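BRO1 protein (Saccharomyces cerevisiae, PDB 1ZB1) recruits the deubiquitinase DOA4 to endosomes, so that cargo is deubiquitinated before entering intralumenal vesicles of the multivesicular body, this chain being its Bro1 domain. Local coordinates at residues D45-L55 with A361-R369; D101-K109 with D235-W244. All coordinates share one frame; numbering follows the deposited sequence.

Contact 1. Residues D45-L55 with A361-R369; sequences DEKATSELDHL and ANKYDSLYR
One water joins Asp45 to a break in the partner helix, where the backbone N of Ser366 and Leu367 have no bond to the preceding turn. The water donates to Asp45 OD2 (2.9 Å) and to Lys363 O, and accepts from Leu367 N at 2.9 Å; it thus takes the place of the missing helical bond between Lys363 and Leu367. Asp45 is the N-cap of helix 46-58, and OD1, the other oxygen of the same carboxylate, accepts from Ala48 N at 3.0 Å, nearly straight at 172° but from well above the carboxylate plane. With CG anti to the backbone N (chi1 -175°), Asp45 serves both helices at once.

Tyr364 makes a knob-into-hole fit, entering among Ala48, Glu51, Leu52 and Leu55; its ring edge meets Ala48 O in plane, CE2 at 3.6 Å, while Leu52 CB approaches CE2 obliquely at 3.8 Å. Beside it, Leu367 CD1 reaches Thr49 OG1 (3.7 Å) and Leu52 CD2, crossing both side chains at about a right angle. The extended Lys363 chain runs past the Tyr364 ring to an apparent salt bridge between Lys363 NZ and Glu51 OE1, doubtful in detail because OE1 is too close to its neighbour; Glu51 OE2 accepts from Lys47 NZ at 2.7 Å on its syn lone pair.

The short axes pass 9.0 Å apart at 116°, a steep crossing between an early helix and the last helix of the chain. Helix 23-34 covers one flank, its Leu27 touching both Thr49 and Leu367, and Phe78 of helix 65-86 meets Tyr364 edge-to-face.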
# COMPACT_ATOMS: atom_id res chain seq x y z
N ASP A 45 -12.31 32.58 -16.56
CA ASP A 45 -13.05 31.60 -17.36
C ASP A 45 -14.09 31.04 -16.40
O ASP A 45 -13.80 30.11 -15.64
CB ASP A 45 -12.13 30.47 -17.82
CG ASP A 45 -12.82 29.50 -18.76
OD1 ASP A 45 -14.06 29.35 -18.69
OD2 ASP A 45 -12.11 28.86 -19.57
N GLU A 46 -15.28 31.63 -16.41
CA GLU A 46 -16.36 31.22 -15.52
C GLU A 46 -16.73 29.74 -15.63
O GLU A 46 -16.87 29.06 -14.61
CB GLU A 46 -17.60 32.07 -15.78
CG GLU A 46 -18.88 31.58 -15.10
CD GLU A 46 -18.81 31.62 -13.58
OE1 GLU A 46 -17.97 30.89 -13.00
OE2 GLU A 46 -19.60 32.38 -12.97
N LYS A 47 -16.87 29.25 -16.85
CA LYS A 47 -17.24 27.85 -17.06
C LYS A 47 -16.19 26.87 -16.52
O LYS A 47 -16.52 25.97 -15.74
CB LYS A 47 -17.48 27.59 -18.54
CG LYS A 47 -18.05 26.22 -18.84
CD LYS A 47 -18.37 26.08 -20.32
CE LYS A 47 -18.96 24.71 -20.64
NZ LYS A 47 -17.97 23.61 -20.46
N ALA A 48 -14.94 27.04 -16.93
CA ALA A 48 -13.88 26.16 -16.47
C ALA A 48 -13.72 26.23 -14.96
O ALA A 48 -13.61 25.19 -14.30
CB ALA A 48 -12.56 26.53 -17.16
N THR A 49 -13.73 27.44 -14.40
CA THR A 49 -13.56 27.60 -12.95
C THR A 49 -14.71 26.96 -12.18
O THR A 49 -14.52 26.46 -11.07
CB THR A 49 -13.44 29.08 -12.56
OG1 THR A 49 -12.40 29.69 -13.35
CG2 THR A 49 -13.08 29.22 -11.08
N SER A 50 -15.91 26.97 -12.76
CA SER A 50 -17.07 26.36 -12.12
C SER A 50 -16.90 24.84 -12.13
O SER A 50 -17.20 24.16 -11.14
CB SER A 50 -18.35 26.75 -12.87
OG SER A 50 -19.48 26.14 -12.28
N GLU A 51 -16.41 24.30 -13.24
CA GLU A 51 -16.20 22.86 -13.37
C GLU A 51 -15.08 22.39 -12.43
O GLU A 51 -15.17 21.31 -11.83
CB GLU A 51 -15.87 22.50 -14.82
CG GLU A 51 -17.12 22.22 -15.67
CD GLU A 51 -16.90 22.40 -17.16
OE1 GLU A 51 -15.80 22.06 -17.65
OE2 GLU A 51 -17.83 22.86 -17.84
N LEU A 52 -14.04 23.20 -12.31
CA LEU A 52 -12.91 22.89 -11.43
C LEU A 52 -13.37 22.84 -9.97
O LEU A 52 -12.99 21.94 -9.23
CB LEU A 52 -11.82 23.95 -11.57
CG LEU A 52 -10.73 23.93 -10.48
CD1 LEU A 52 -9.82 22.71 -10.66
CD2 LEU A 52 -9.92 25.22 -10.55
N ASP A 53 -14.16 23.83 -9.56
CA ASP A 53 -14.64 23.87 -8.18
C ASP A 53 -15.45 22.61 -7.89
O ASP A 53 -15.38 22.04 -6.79
CB ASP A 53 -15.52 25.11 -7.97
CG ASP A 53 -15.90 25.32 -6.52
OD1 ASP A 53 -15.00 25.59 -5.70
OD2 ASP A 53 -17.10 25.22 -6.20
N HIS A 54 -16.22 22.18 -8.88
CA HIS A 54 -17.04 20.97 -8.74
C HIS A 54 -16.15 19.72 -8.68
O HIS A 54 -16.40 18.80 -7.89
CB HIS A 54 -18.00 20.87 -9.92
CG HIS A 54 -19.15 19.95 -9.67
ND1 HIS A 54 -19.80 19.27 -10.69
CD2 HIS A 54 -19.80 19.61 -8.53
CE1 HIS A 54 -20.79 18.56 -10.18
NE2 HIS A 54 -20.80 18.74 -8.87
N LEU A 55 -15.12 19.68 -9.52
CA LEU A 55 -14.21 18.55 -9.57
C LEU A 55 -13.57 18.29 -8.20
O LEU A 55 -13.52 17.15 -7.75
CB LEU A 55 -13.12 18.79 -10.62
CG LEU A 55 -11.98 17.77 -10.69
CD1 LEU A 55 -12.54 16.39 -11.06
CD2 LEU A 55 -10.93 18.23 -11.71
N ALA A 361 -4.97 19.43 -19.55
CA ALA A 361 -4.22 20.57 -20.07
C ALA A 361 -5.05 21.35 -21.09
O ALA A 361 -4.99 22.58 -21.15
CB ALA A 361 -2.93 20.09 -20.72
N ASN A 362 -5.82 20.64 -21.90
CA ASN A 362 -6.64 21.29 -22.91
C ASN A 362 -7.82 22.03 -22.31
O ASN A 362 -8.11 23.17 -22.68
CB ASN A 362 -7.15 20.27 -23.94
CG ASN A 362 -6.03 19.66 -24.75
OD1 ASN A 362 -5.11 20.37 -25.19
ND2 ASN A 362 -6.10 18.35 -24.98
N LYS A 363 -8.51 21.38 -21.38
CA LYS A 363 -9.67 21.96 -20.74
C LYS A 363 -9.37 23.24 -19.94
O LYS A 363 -10.15 24.19 -19.96
CB LYS A 363 -10.32 20.92 -19.82
CG LYS A 363 -11.57 21.39 -19.11
CD LYS A 363 -12.24 20.24 -18.36
CE LYS A 363 -13.47 20.72 -17.61
NZ LYS A 363 -14.27 19.62 -16.99
N TYR A 364 -8.22 23.27 -19.26
CA TYR A 364 -7.89 24.43 -18.43
C TYR A 364 -6.87 25.44 -18.95
O TYR A 364 -6.45 26.33 -18.21
CB TYR A 364 -7.47 23.93 -17.04
CG TYR A 364 -8.58 23.21 -16.34
CD1 TYR A 364 -8.63 21.82 -16.30
CD2 TYR A 364 -9.62 23.92 -15.75
CE1 TYR A 364 -9.70 21.15 -15.70
CE2 TYR A 364 -10.69 23.27 -15.15
CZ TYR A 364 -10.73 21.89 -15.13
OH TYR A 364 -11.80 21.27 -14.54
N ASP A 365 -6.49 25.33 -20.22
CA ASP A 365 -5.51 26.25 -20.79
C ASP A 365 -5.88 27.74 -20.63
O ASP A 365 -5.03 28.56 -20.28
CB ASP A 365 -5.29 25.92 -22.26
CG ASP A 365 -4.16 26.72 -22.87
OD1 ASP A 365 -4.43 27.77 -23.49
OD2 ASP A 365 -3.00 26.31 -22.71
N SER A 366 -7.14 28.09 -20.88
CA SER A 366 -7.57 29.48 -20.75
C SER A 366 -7.50 29.95 -19.30
O SER A 366 -7.12 31.09 -19.02
CB SER A 366 -9.01 29.64 -21.27
OG SER A 366 -9.10 29.29 -22.65
N LEU A 367 -7.88 29.08 -18.38
CA LEU A 367 -7.83 29.41 -16.96
C LEU A 367 -6.39 29.70 -16.58
O LEU A 367 -6.11 30.73 -15.95
CB LEU A 367 -8.41 28.26 -16.12
CG LEU A 367 -8.47 28.45 -14.60
CD1 LEU A 367 -9.50 27.51 -14.00
CD2 LEU A 367 -7.10 28.22 -13.99
N TYR A 368 -5.47 28.81 -16.96
CA TYR A 368 -4.05 28.98 -16.66
C TYR A 368 -3.49 30.30 -17.22
O TYR A 368 -2.86 31.08 -16.50
CB TYR A 368 -3.22 27.82 -17.25
CG TYR A 368 -3.47 26.45 -16.64
CD1 TYR A 368 -3.42 25.31 -17.44
CD2 TYR A 368 -3.72 26.29 -15.27
CE1 TYR A 368 -3.60 24.03 -16.90
CE2 TYR A 368 -3.90 25.01 -14.72
CZ TYR A 368 -3.84 23.89 -15.55
OH TYR A 368 -4.01 22.62 -15.03
N ARG A 369 -3.72 30.54 -18.51
CA ARG A 369 -3.23 31.75 -19.16
C ARG A 369 -3.65 33.02 -18.41
O ARG A 369 -2.88 33.97 -18.32
CB ARG A 369 -3.71 31.81 -20.61
CG ARG A 369 -3.01 30.82 -21.52
CD ARG A 369 -3.63 30.79 -22.91
NE ARG A 369 -2.89 29.91 -23.82
CZ ARG A 369 -1.69 30.19 -24.32
NH1 ARG A 369 -1.08 31.33 -24.01
NH2 ARG A 369 -1.09 29.32 -25.13
O HOH W 1 -9.86 27.04 -19.14

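Contact 2. Residues D101-K109 with D235-W244; sequences DAEYSSAQK and DVAIYGEPKW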
# COMPACT_ATOMS: atom_id res chain seq x y z
N ASP A 101 -5.54 15.63 9.44
CA ASP A 101 -4.73 14.42 9.52
C ASP A 101 -5.69 13.22 9.49
O ASP A 101 -6.80 13.30 10.02
CB ASP A 101 -3.94 14.37 10.83
CG ASP A 101 -2.72 15.27 10.82
OD1 ASP A 101 -2.38 15.83 9.76
OD2 ASP A 101 -2.09 15.40 11.89
N ALA A 102 -5.26 12.12 8.87
CA ALA A 102 -6.09 10.91 8.81
C ALA A 102 -6.44 10.47 10.24
O ALA A 102 -5.60 10.54 11.14
CB ALA A 102 -5.34 9.79 8.08
N GLU A 103 -7.68 10.03 10.44
CA GLU A 103 -8.12 9.62 11.77
C GLU A 103 -8.11 8.11 11.99
O GLU A 103 -9.01 7.40 11.56
CB GLU A 103 -9.53 10.16 12.03
CG GLU A 103 -9.57 11.67 12.16
CD GLU A 103 -10.97 12.22 12.37
OE1 GLU A 103 -11.09 13.40 12.75
OE2 GLU A 103 -11.96 11.47 12.16
N TYR A 104 -7.07 7.62 12.67
CA TYR A 104 -6.98 6.18 12.95
C TYR A 104 -7.55 5.89 14.33
O TYR A 104 -8.69 5.44 14.47
CB TYR A 104 -5.53 5.70 12.89
CG TYR A 104 -4.84 5.88 11.56
CD1 TYR A 104 -4.00 6.96 11.34
CD2 TYR A 104 -5.02 4.96 10.53
CE1 TYR A 104 -3.34 7.12 10.13
CE2 TYR A 104 -4.37 5.11 9.30
CZ TYR A 104 -3.53 6.20 9.12
OH TYR A 104 -2.87 6.38 7.92
N SER A 105 -6.73 6.14 15.35
CA SER A 105 -7.11 5.92 16.74
C SER A 105 -6.13 6.70 17.60
O SER A 105 -6.52 7.58 18.37
CB SER A 105 -7.03 4.43 17.09
OG SER A 105 -8.00 3.67 16.39
N SER A 106 -4.85 6.37 17.46
CA SER A 106 -3.79 7.01 18.21
C SER A 106 -3.59 8.46 17.78
O SER A 106 -3.15 9.30 18.58
CB SER A 106 -2.48 6.23 18.05
OG SER A 106 -2.62 4.89 18.50
N ALA A 107 -3.90 8.76 16.52
CA ALA A 107 -3.76 10.11 15.99
C ALA A 107 -4.80 11.06 16.61
O ALA A 107 -5.66 10.63 17.38
CB ALA A 107 -3.90 10.09 14.47
N GLN A 108 -4.70 12.34 16.27
CA GLN A 108 -5.63 13.35 16.78
C GLN A 108 -7.08 13.05 16.41
O GLN A 108 -7.40 11.97 15.89
CB GLN A 108 -5.25 14.74 16.26
CG GLN A 108 -4.07 15.37 16.97
CD GLN A 108 -4.43 15.91 18.35
OE1 GLN A 108 -4.94 15.18 19.20
NE2 GLN A 108 -4.18 17.19 18.57
N LYS A 109 -7.97 14.01 16.67
CA LYS A 109 -9.38 13.85 16.36
C LYS A 109 -9.91 15.05 15.58
O LYS A 109 -11.12 15.22 15.45
CB LYS A 109 -10.18 13.69 17.66
CG LYS A 109 -9.68 12.58 18.58
CD LYS A 109 -9.77 11.21 17.93
CE LYS A 109 -9.23 10.13 18.85
NZ LYS A 109 -9.24 8.78 18.21
N ASP A 235 2.70 1.09 21.70
CA ASP A 235 1.59 0.70 20.83
C ASP A 235 0.71 1.88 20.46
O ASP A 235 0.17 1.94 19.35
CB ASP A 235 0.74 -0.37 21.52
CG ASP A 235 1.50 -1.67 21.73
OD1 ASP A 235 1.82 -2.34 20.73
OD2 ASP A 235 1.79 -2.01 22.90
N VAL A 236 0.58 2.83 21.38
CA VAL A 236 -0.24 4.01 21.14
C VAL A 236 0.55 5.12 20.45
O VAL A 236 0.03 6.20 20.18
CB VAL A 236 -0.83 4.55 22.47
CG1 VAL A 236 -1.87 5.63 22.18
CG2 VAL A 236 -1.46 3.41 23.25
N ALA A 237 1.82 4.86 20.16
CA ALA A 237 2.68 5.85 19.50
C ALA A 237 2.95 5.52 18.03
O ALA A 237 3.37 6.39 17.27
CB ALA A 237 3.99 5.99 20.26
N ILE A 238 2.72 4.27 17.65
CA ILE A 238 2.94 3.86 16.26
C ILE A 238 2.00 4.67 15.38
O ILE A 238 0.88 4.99 15.79
CB ILE A 238 2.69 2.34 16.08
CG1 ILE A 238 3.70 1.55 16.92
CG2 ILE A 238 2.81 1.96 14.60
CD1 ILE A 238 3.62 0.05 16.74
N TYR A 239 2.44 4.98 14.17
CA TYR A 239 1.66 5.78 13.23
C TYR A 239 0.21 5.38 12.89
O TYR A 239 -0.72 6.16 13.14
CB TYR A 239 2.44 5.96 11.93
CG TYR A 239 1.62 6.60 10.83
CD1 TYR A 239 1.06 7.87 11.00
CD2 TYR A 239 1.36 5.92 9.65
CE1 TYR A 239 0.24 8.43 10.02
CE2 TYR A 239 0.54 6.47 8.67
CZ TYR A 239 -0.02 7.72 8.86
OH TYR A 239 -0.85 8.24 7.91
N GLY A 240 0.01 4.20 12.32
CA GLY A 240 -1.34 3.80 11.94
C GLY A 240 -2.27 3.27 13.01
O GLY A 240 -2.56 3.94 14.00
N GLU A 241 -2.75 2.05 12.80
CA GLU A 241 -3.64 1.39 13.74
C GLU A 241 -2.81 0.48 14.63
O GLU A 241 -1.95 -0.27 14.15
CB GLU A 241 -4.68 0.55 12.99
CG GLU A 241 -5.59 1.35 12.09
CD GLU A 241 -6.61 2.16 12.87
OE1 GLU A 241 -6.32 2.53 14.03
OE2 GLU A 241 -7.69 2.45 12.32
N PRO A 242 -3.05 0.53 15.95
CA PRO A 242 -2.31 -0.31 16.89
C PRO A 242 -2.39 -1.80 16.53
O PRO A 242 -1.42 -2.54 16.68
CB PRO A 242 -2.98 -0.00 18.23
CG PRO A 242 -3.38 1.42 18.06
CD PRO A 242 -3.96 1.44 16.67
N LYS A 243 -3.55 -2.22 16.05
CA LYS A 243 -3.79 -3.61 15.67
C LYS A 243 -2.84 -4.16 14.60
O LYS A 243 -2.59 -5.36 14.54
CB LYS A 243 -5.22 -3.78 15.16
CG LYS A 243 -6.29 -3.65 16.23
CD LYS A 243 -7.68 -3.62 15.61
CE LYS A 243 -7.92 -4.82 14.70
NZ LYS A 243 -9.26 -4.77 14.06
N TRP A 244 -2.31 -3.28 13.75
CA TRP A 244 -1.42 -3.71 12.67
C TRP A 244 -0.11 -4.35 13.12
O TRP A 244 0.39 -5.28 12.47
CB TRP A 244 -1.07 -2.53 11.75
CG TRP A 244 -2.24 -1.92 11.04
CD1 TRP A 244 -3.50 -2.44 10.93
CD2 TRP A 244 -2.25 -0.69 10.31
NE1 TRP A 244 -4.29 -1.61 10.17
CE2 TRP A 244 -3.55 -0.53 9.78
CE3 TRP A 244 -1.29 0.29 10.05
CZ2 TRP A 244 -3.91 0.58 9.00
CZ3 TRP A 244 -1.64 1.39 9.28
CH2 TRP A 244 -2.95 1.53 8.76
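This is a loop-to-loop contact built round an aromatic cluster: the connection between strands 97-100 and 112-115 of the two-stranded antiparallel sheet lies against the turn leading into helix 242-269. Tyr104 makes the largest single contribution. One face of its ring lies over Gly240, whose CA stands 4.0 Å from the ring centroid and 5° off the normal, a nearly axial CH-pi contact. The ring edge is turned to the face of Tyr239, centroids 5.1 Å apart and planes at 76°, an edge-to-face pair. Trp244 closes the cluster obliquely, with CH2 at 3.9 Å from Tyr104 CE2. Tyr239 holds CG anti to the backbone N (chi1 171°), which swings its ring back to Tyr104 although its CB points away.

At the other end of Tyr104, the bent Glu241 chain sets its carboxylate beside CB, OE1 at 3.5 Å, and this oxygen also lies 3.1 Å from Ser105 OG. Ser106 wedges between Val236 and Pro242: its CB is 3.3 Å from Val236 O and its OG 3.6 Å from Pro242 CG.

The phenol oxygens, Tyr104 OH and Tyr239 OH, lie 2.7 Å apart, a hydrogen-bonding distance, though which acceptor takes the proton is not settled. Tyr239 OH also bonds Asp173 OD2, and Asp173 OD1 accepts from Ala102 N, so the carboxylate links the strand connection to Tyr239 a second time. Gly240 O is buried here without a partner in the model, probably a small cost set against the CH-pi and ring packing, while the polar chain through Asp173 is consistent with a fixed rotation of the Tyr239 ring.

In the fold
Both contacts belong to the Bro1 domain but lie in separate places: their centres are 38 Å apart, their nearest atoms about 19 Å, and they do not touch. Contact 1 is peripheral, its centre about 32 Å from that of the chain, whereas contact 2 lies about 17 Å from it. In sequence, contact 1 brings together segments 306 residues apart, and both segments of contact 2 fall within that interval, themselves 126 residues apart. Contact 1 pairs two helices, contact 2 a loop and a turn that runs into a helix, yet a tyrosine is central to each. No ligand site is identified at either place; the domain may bind SNF7, but neither contact can be assigned to that interaction.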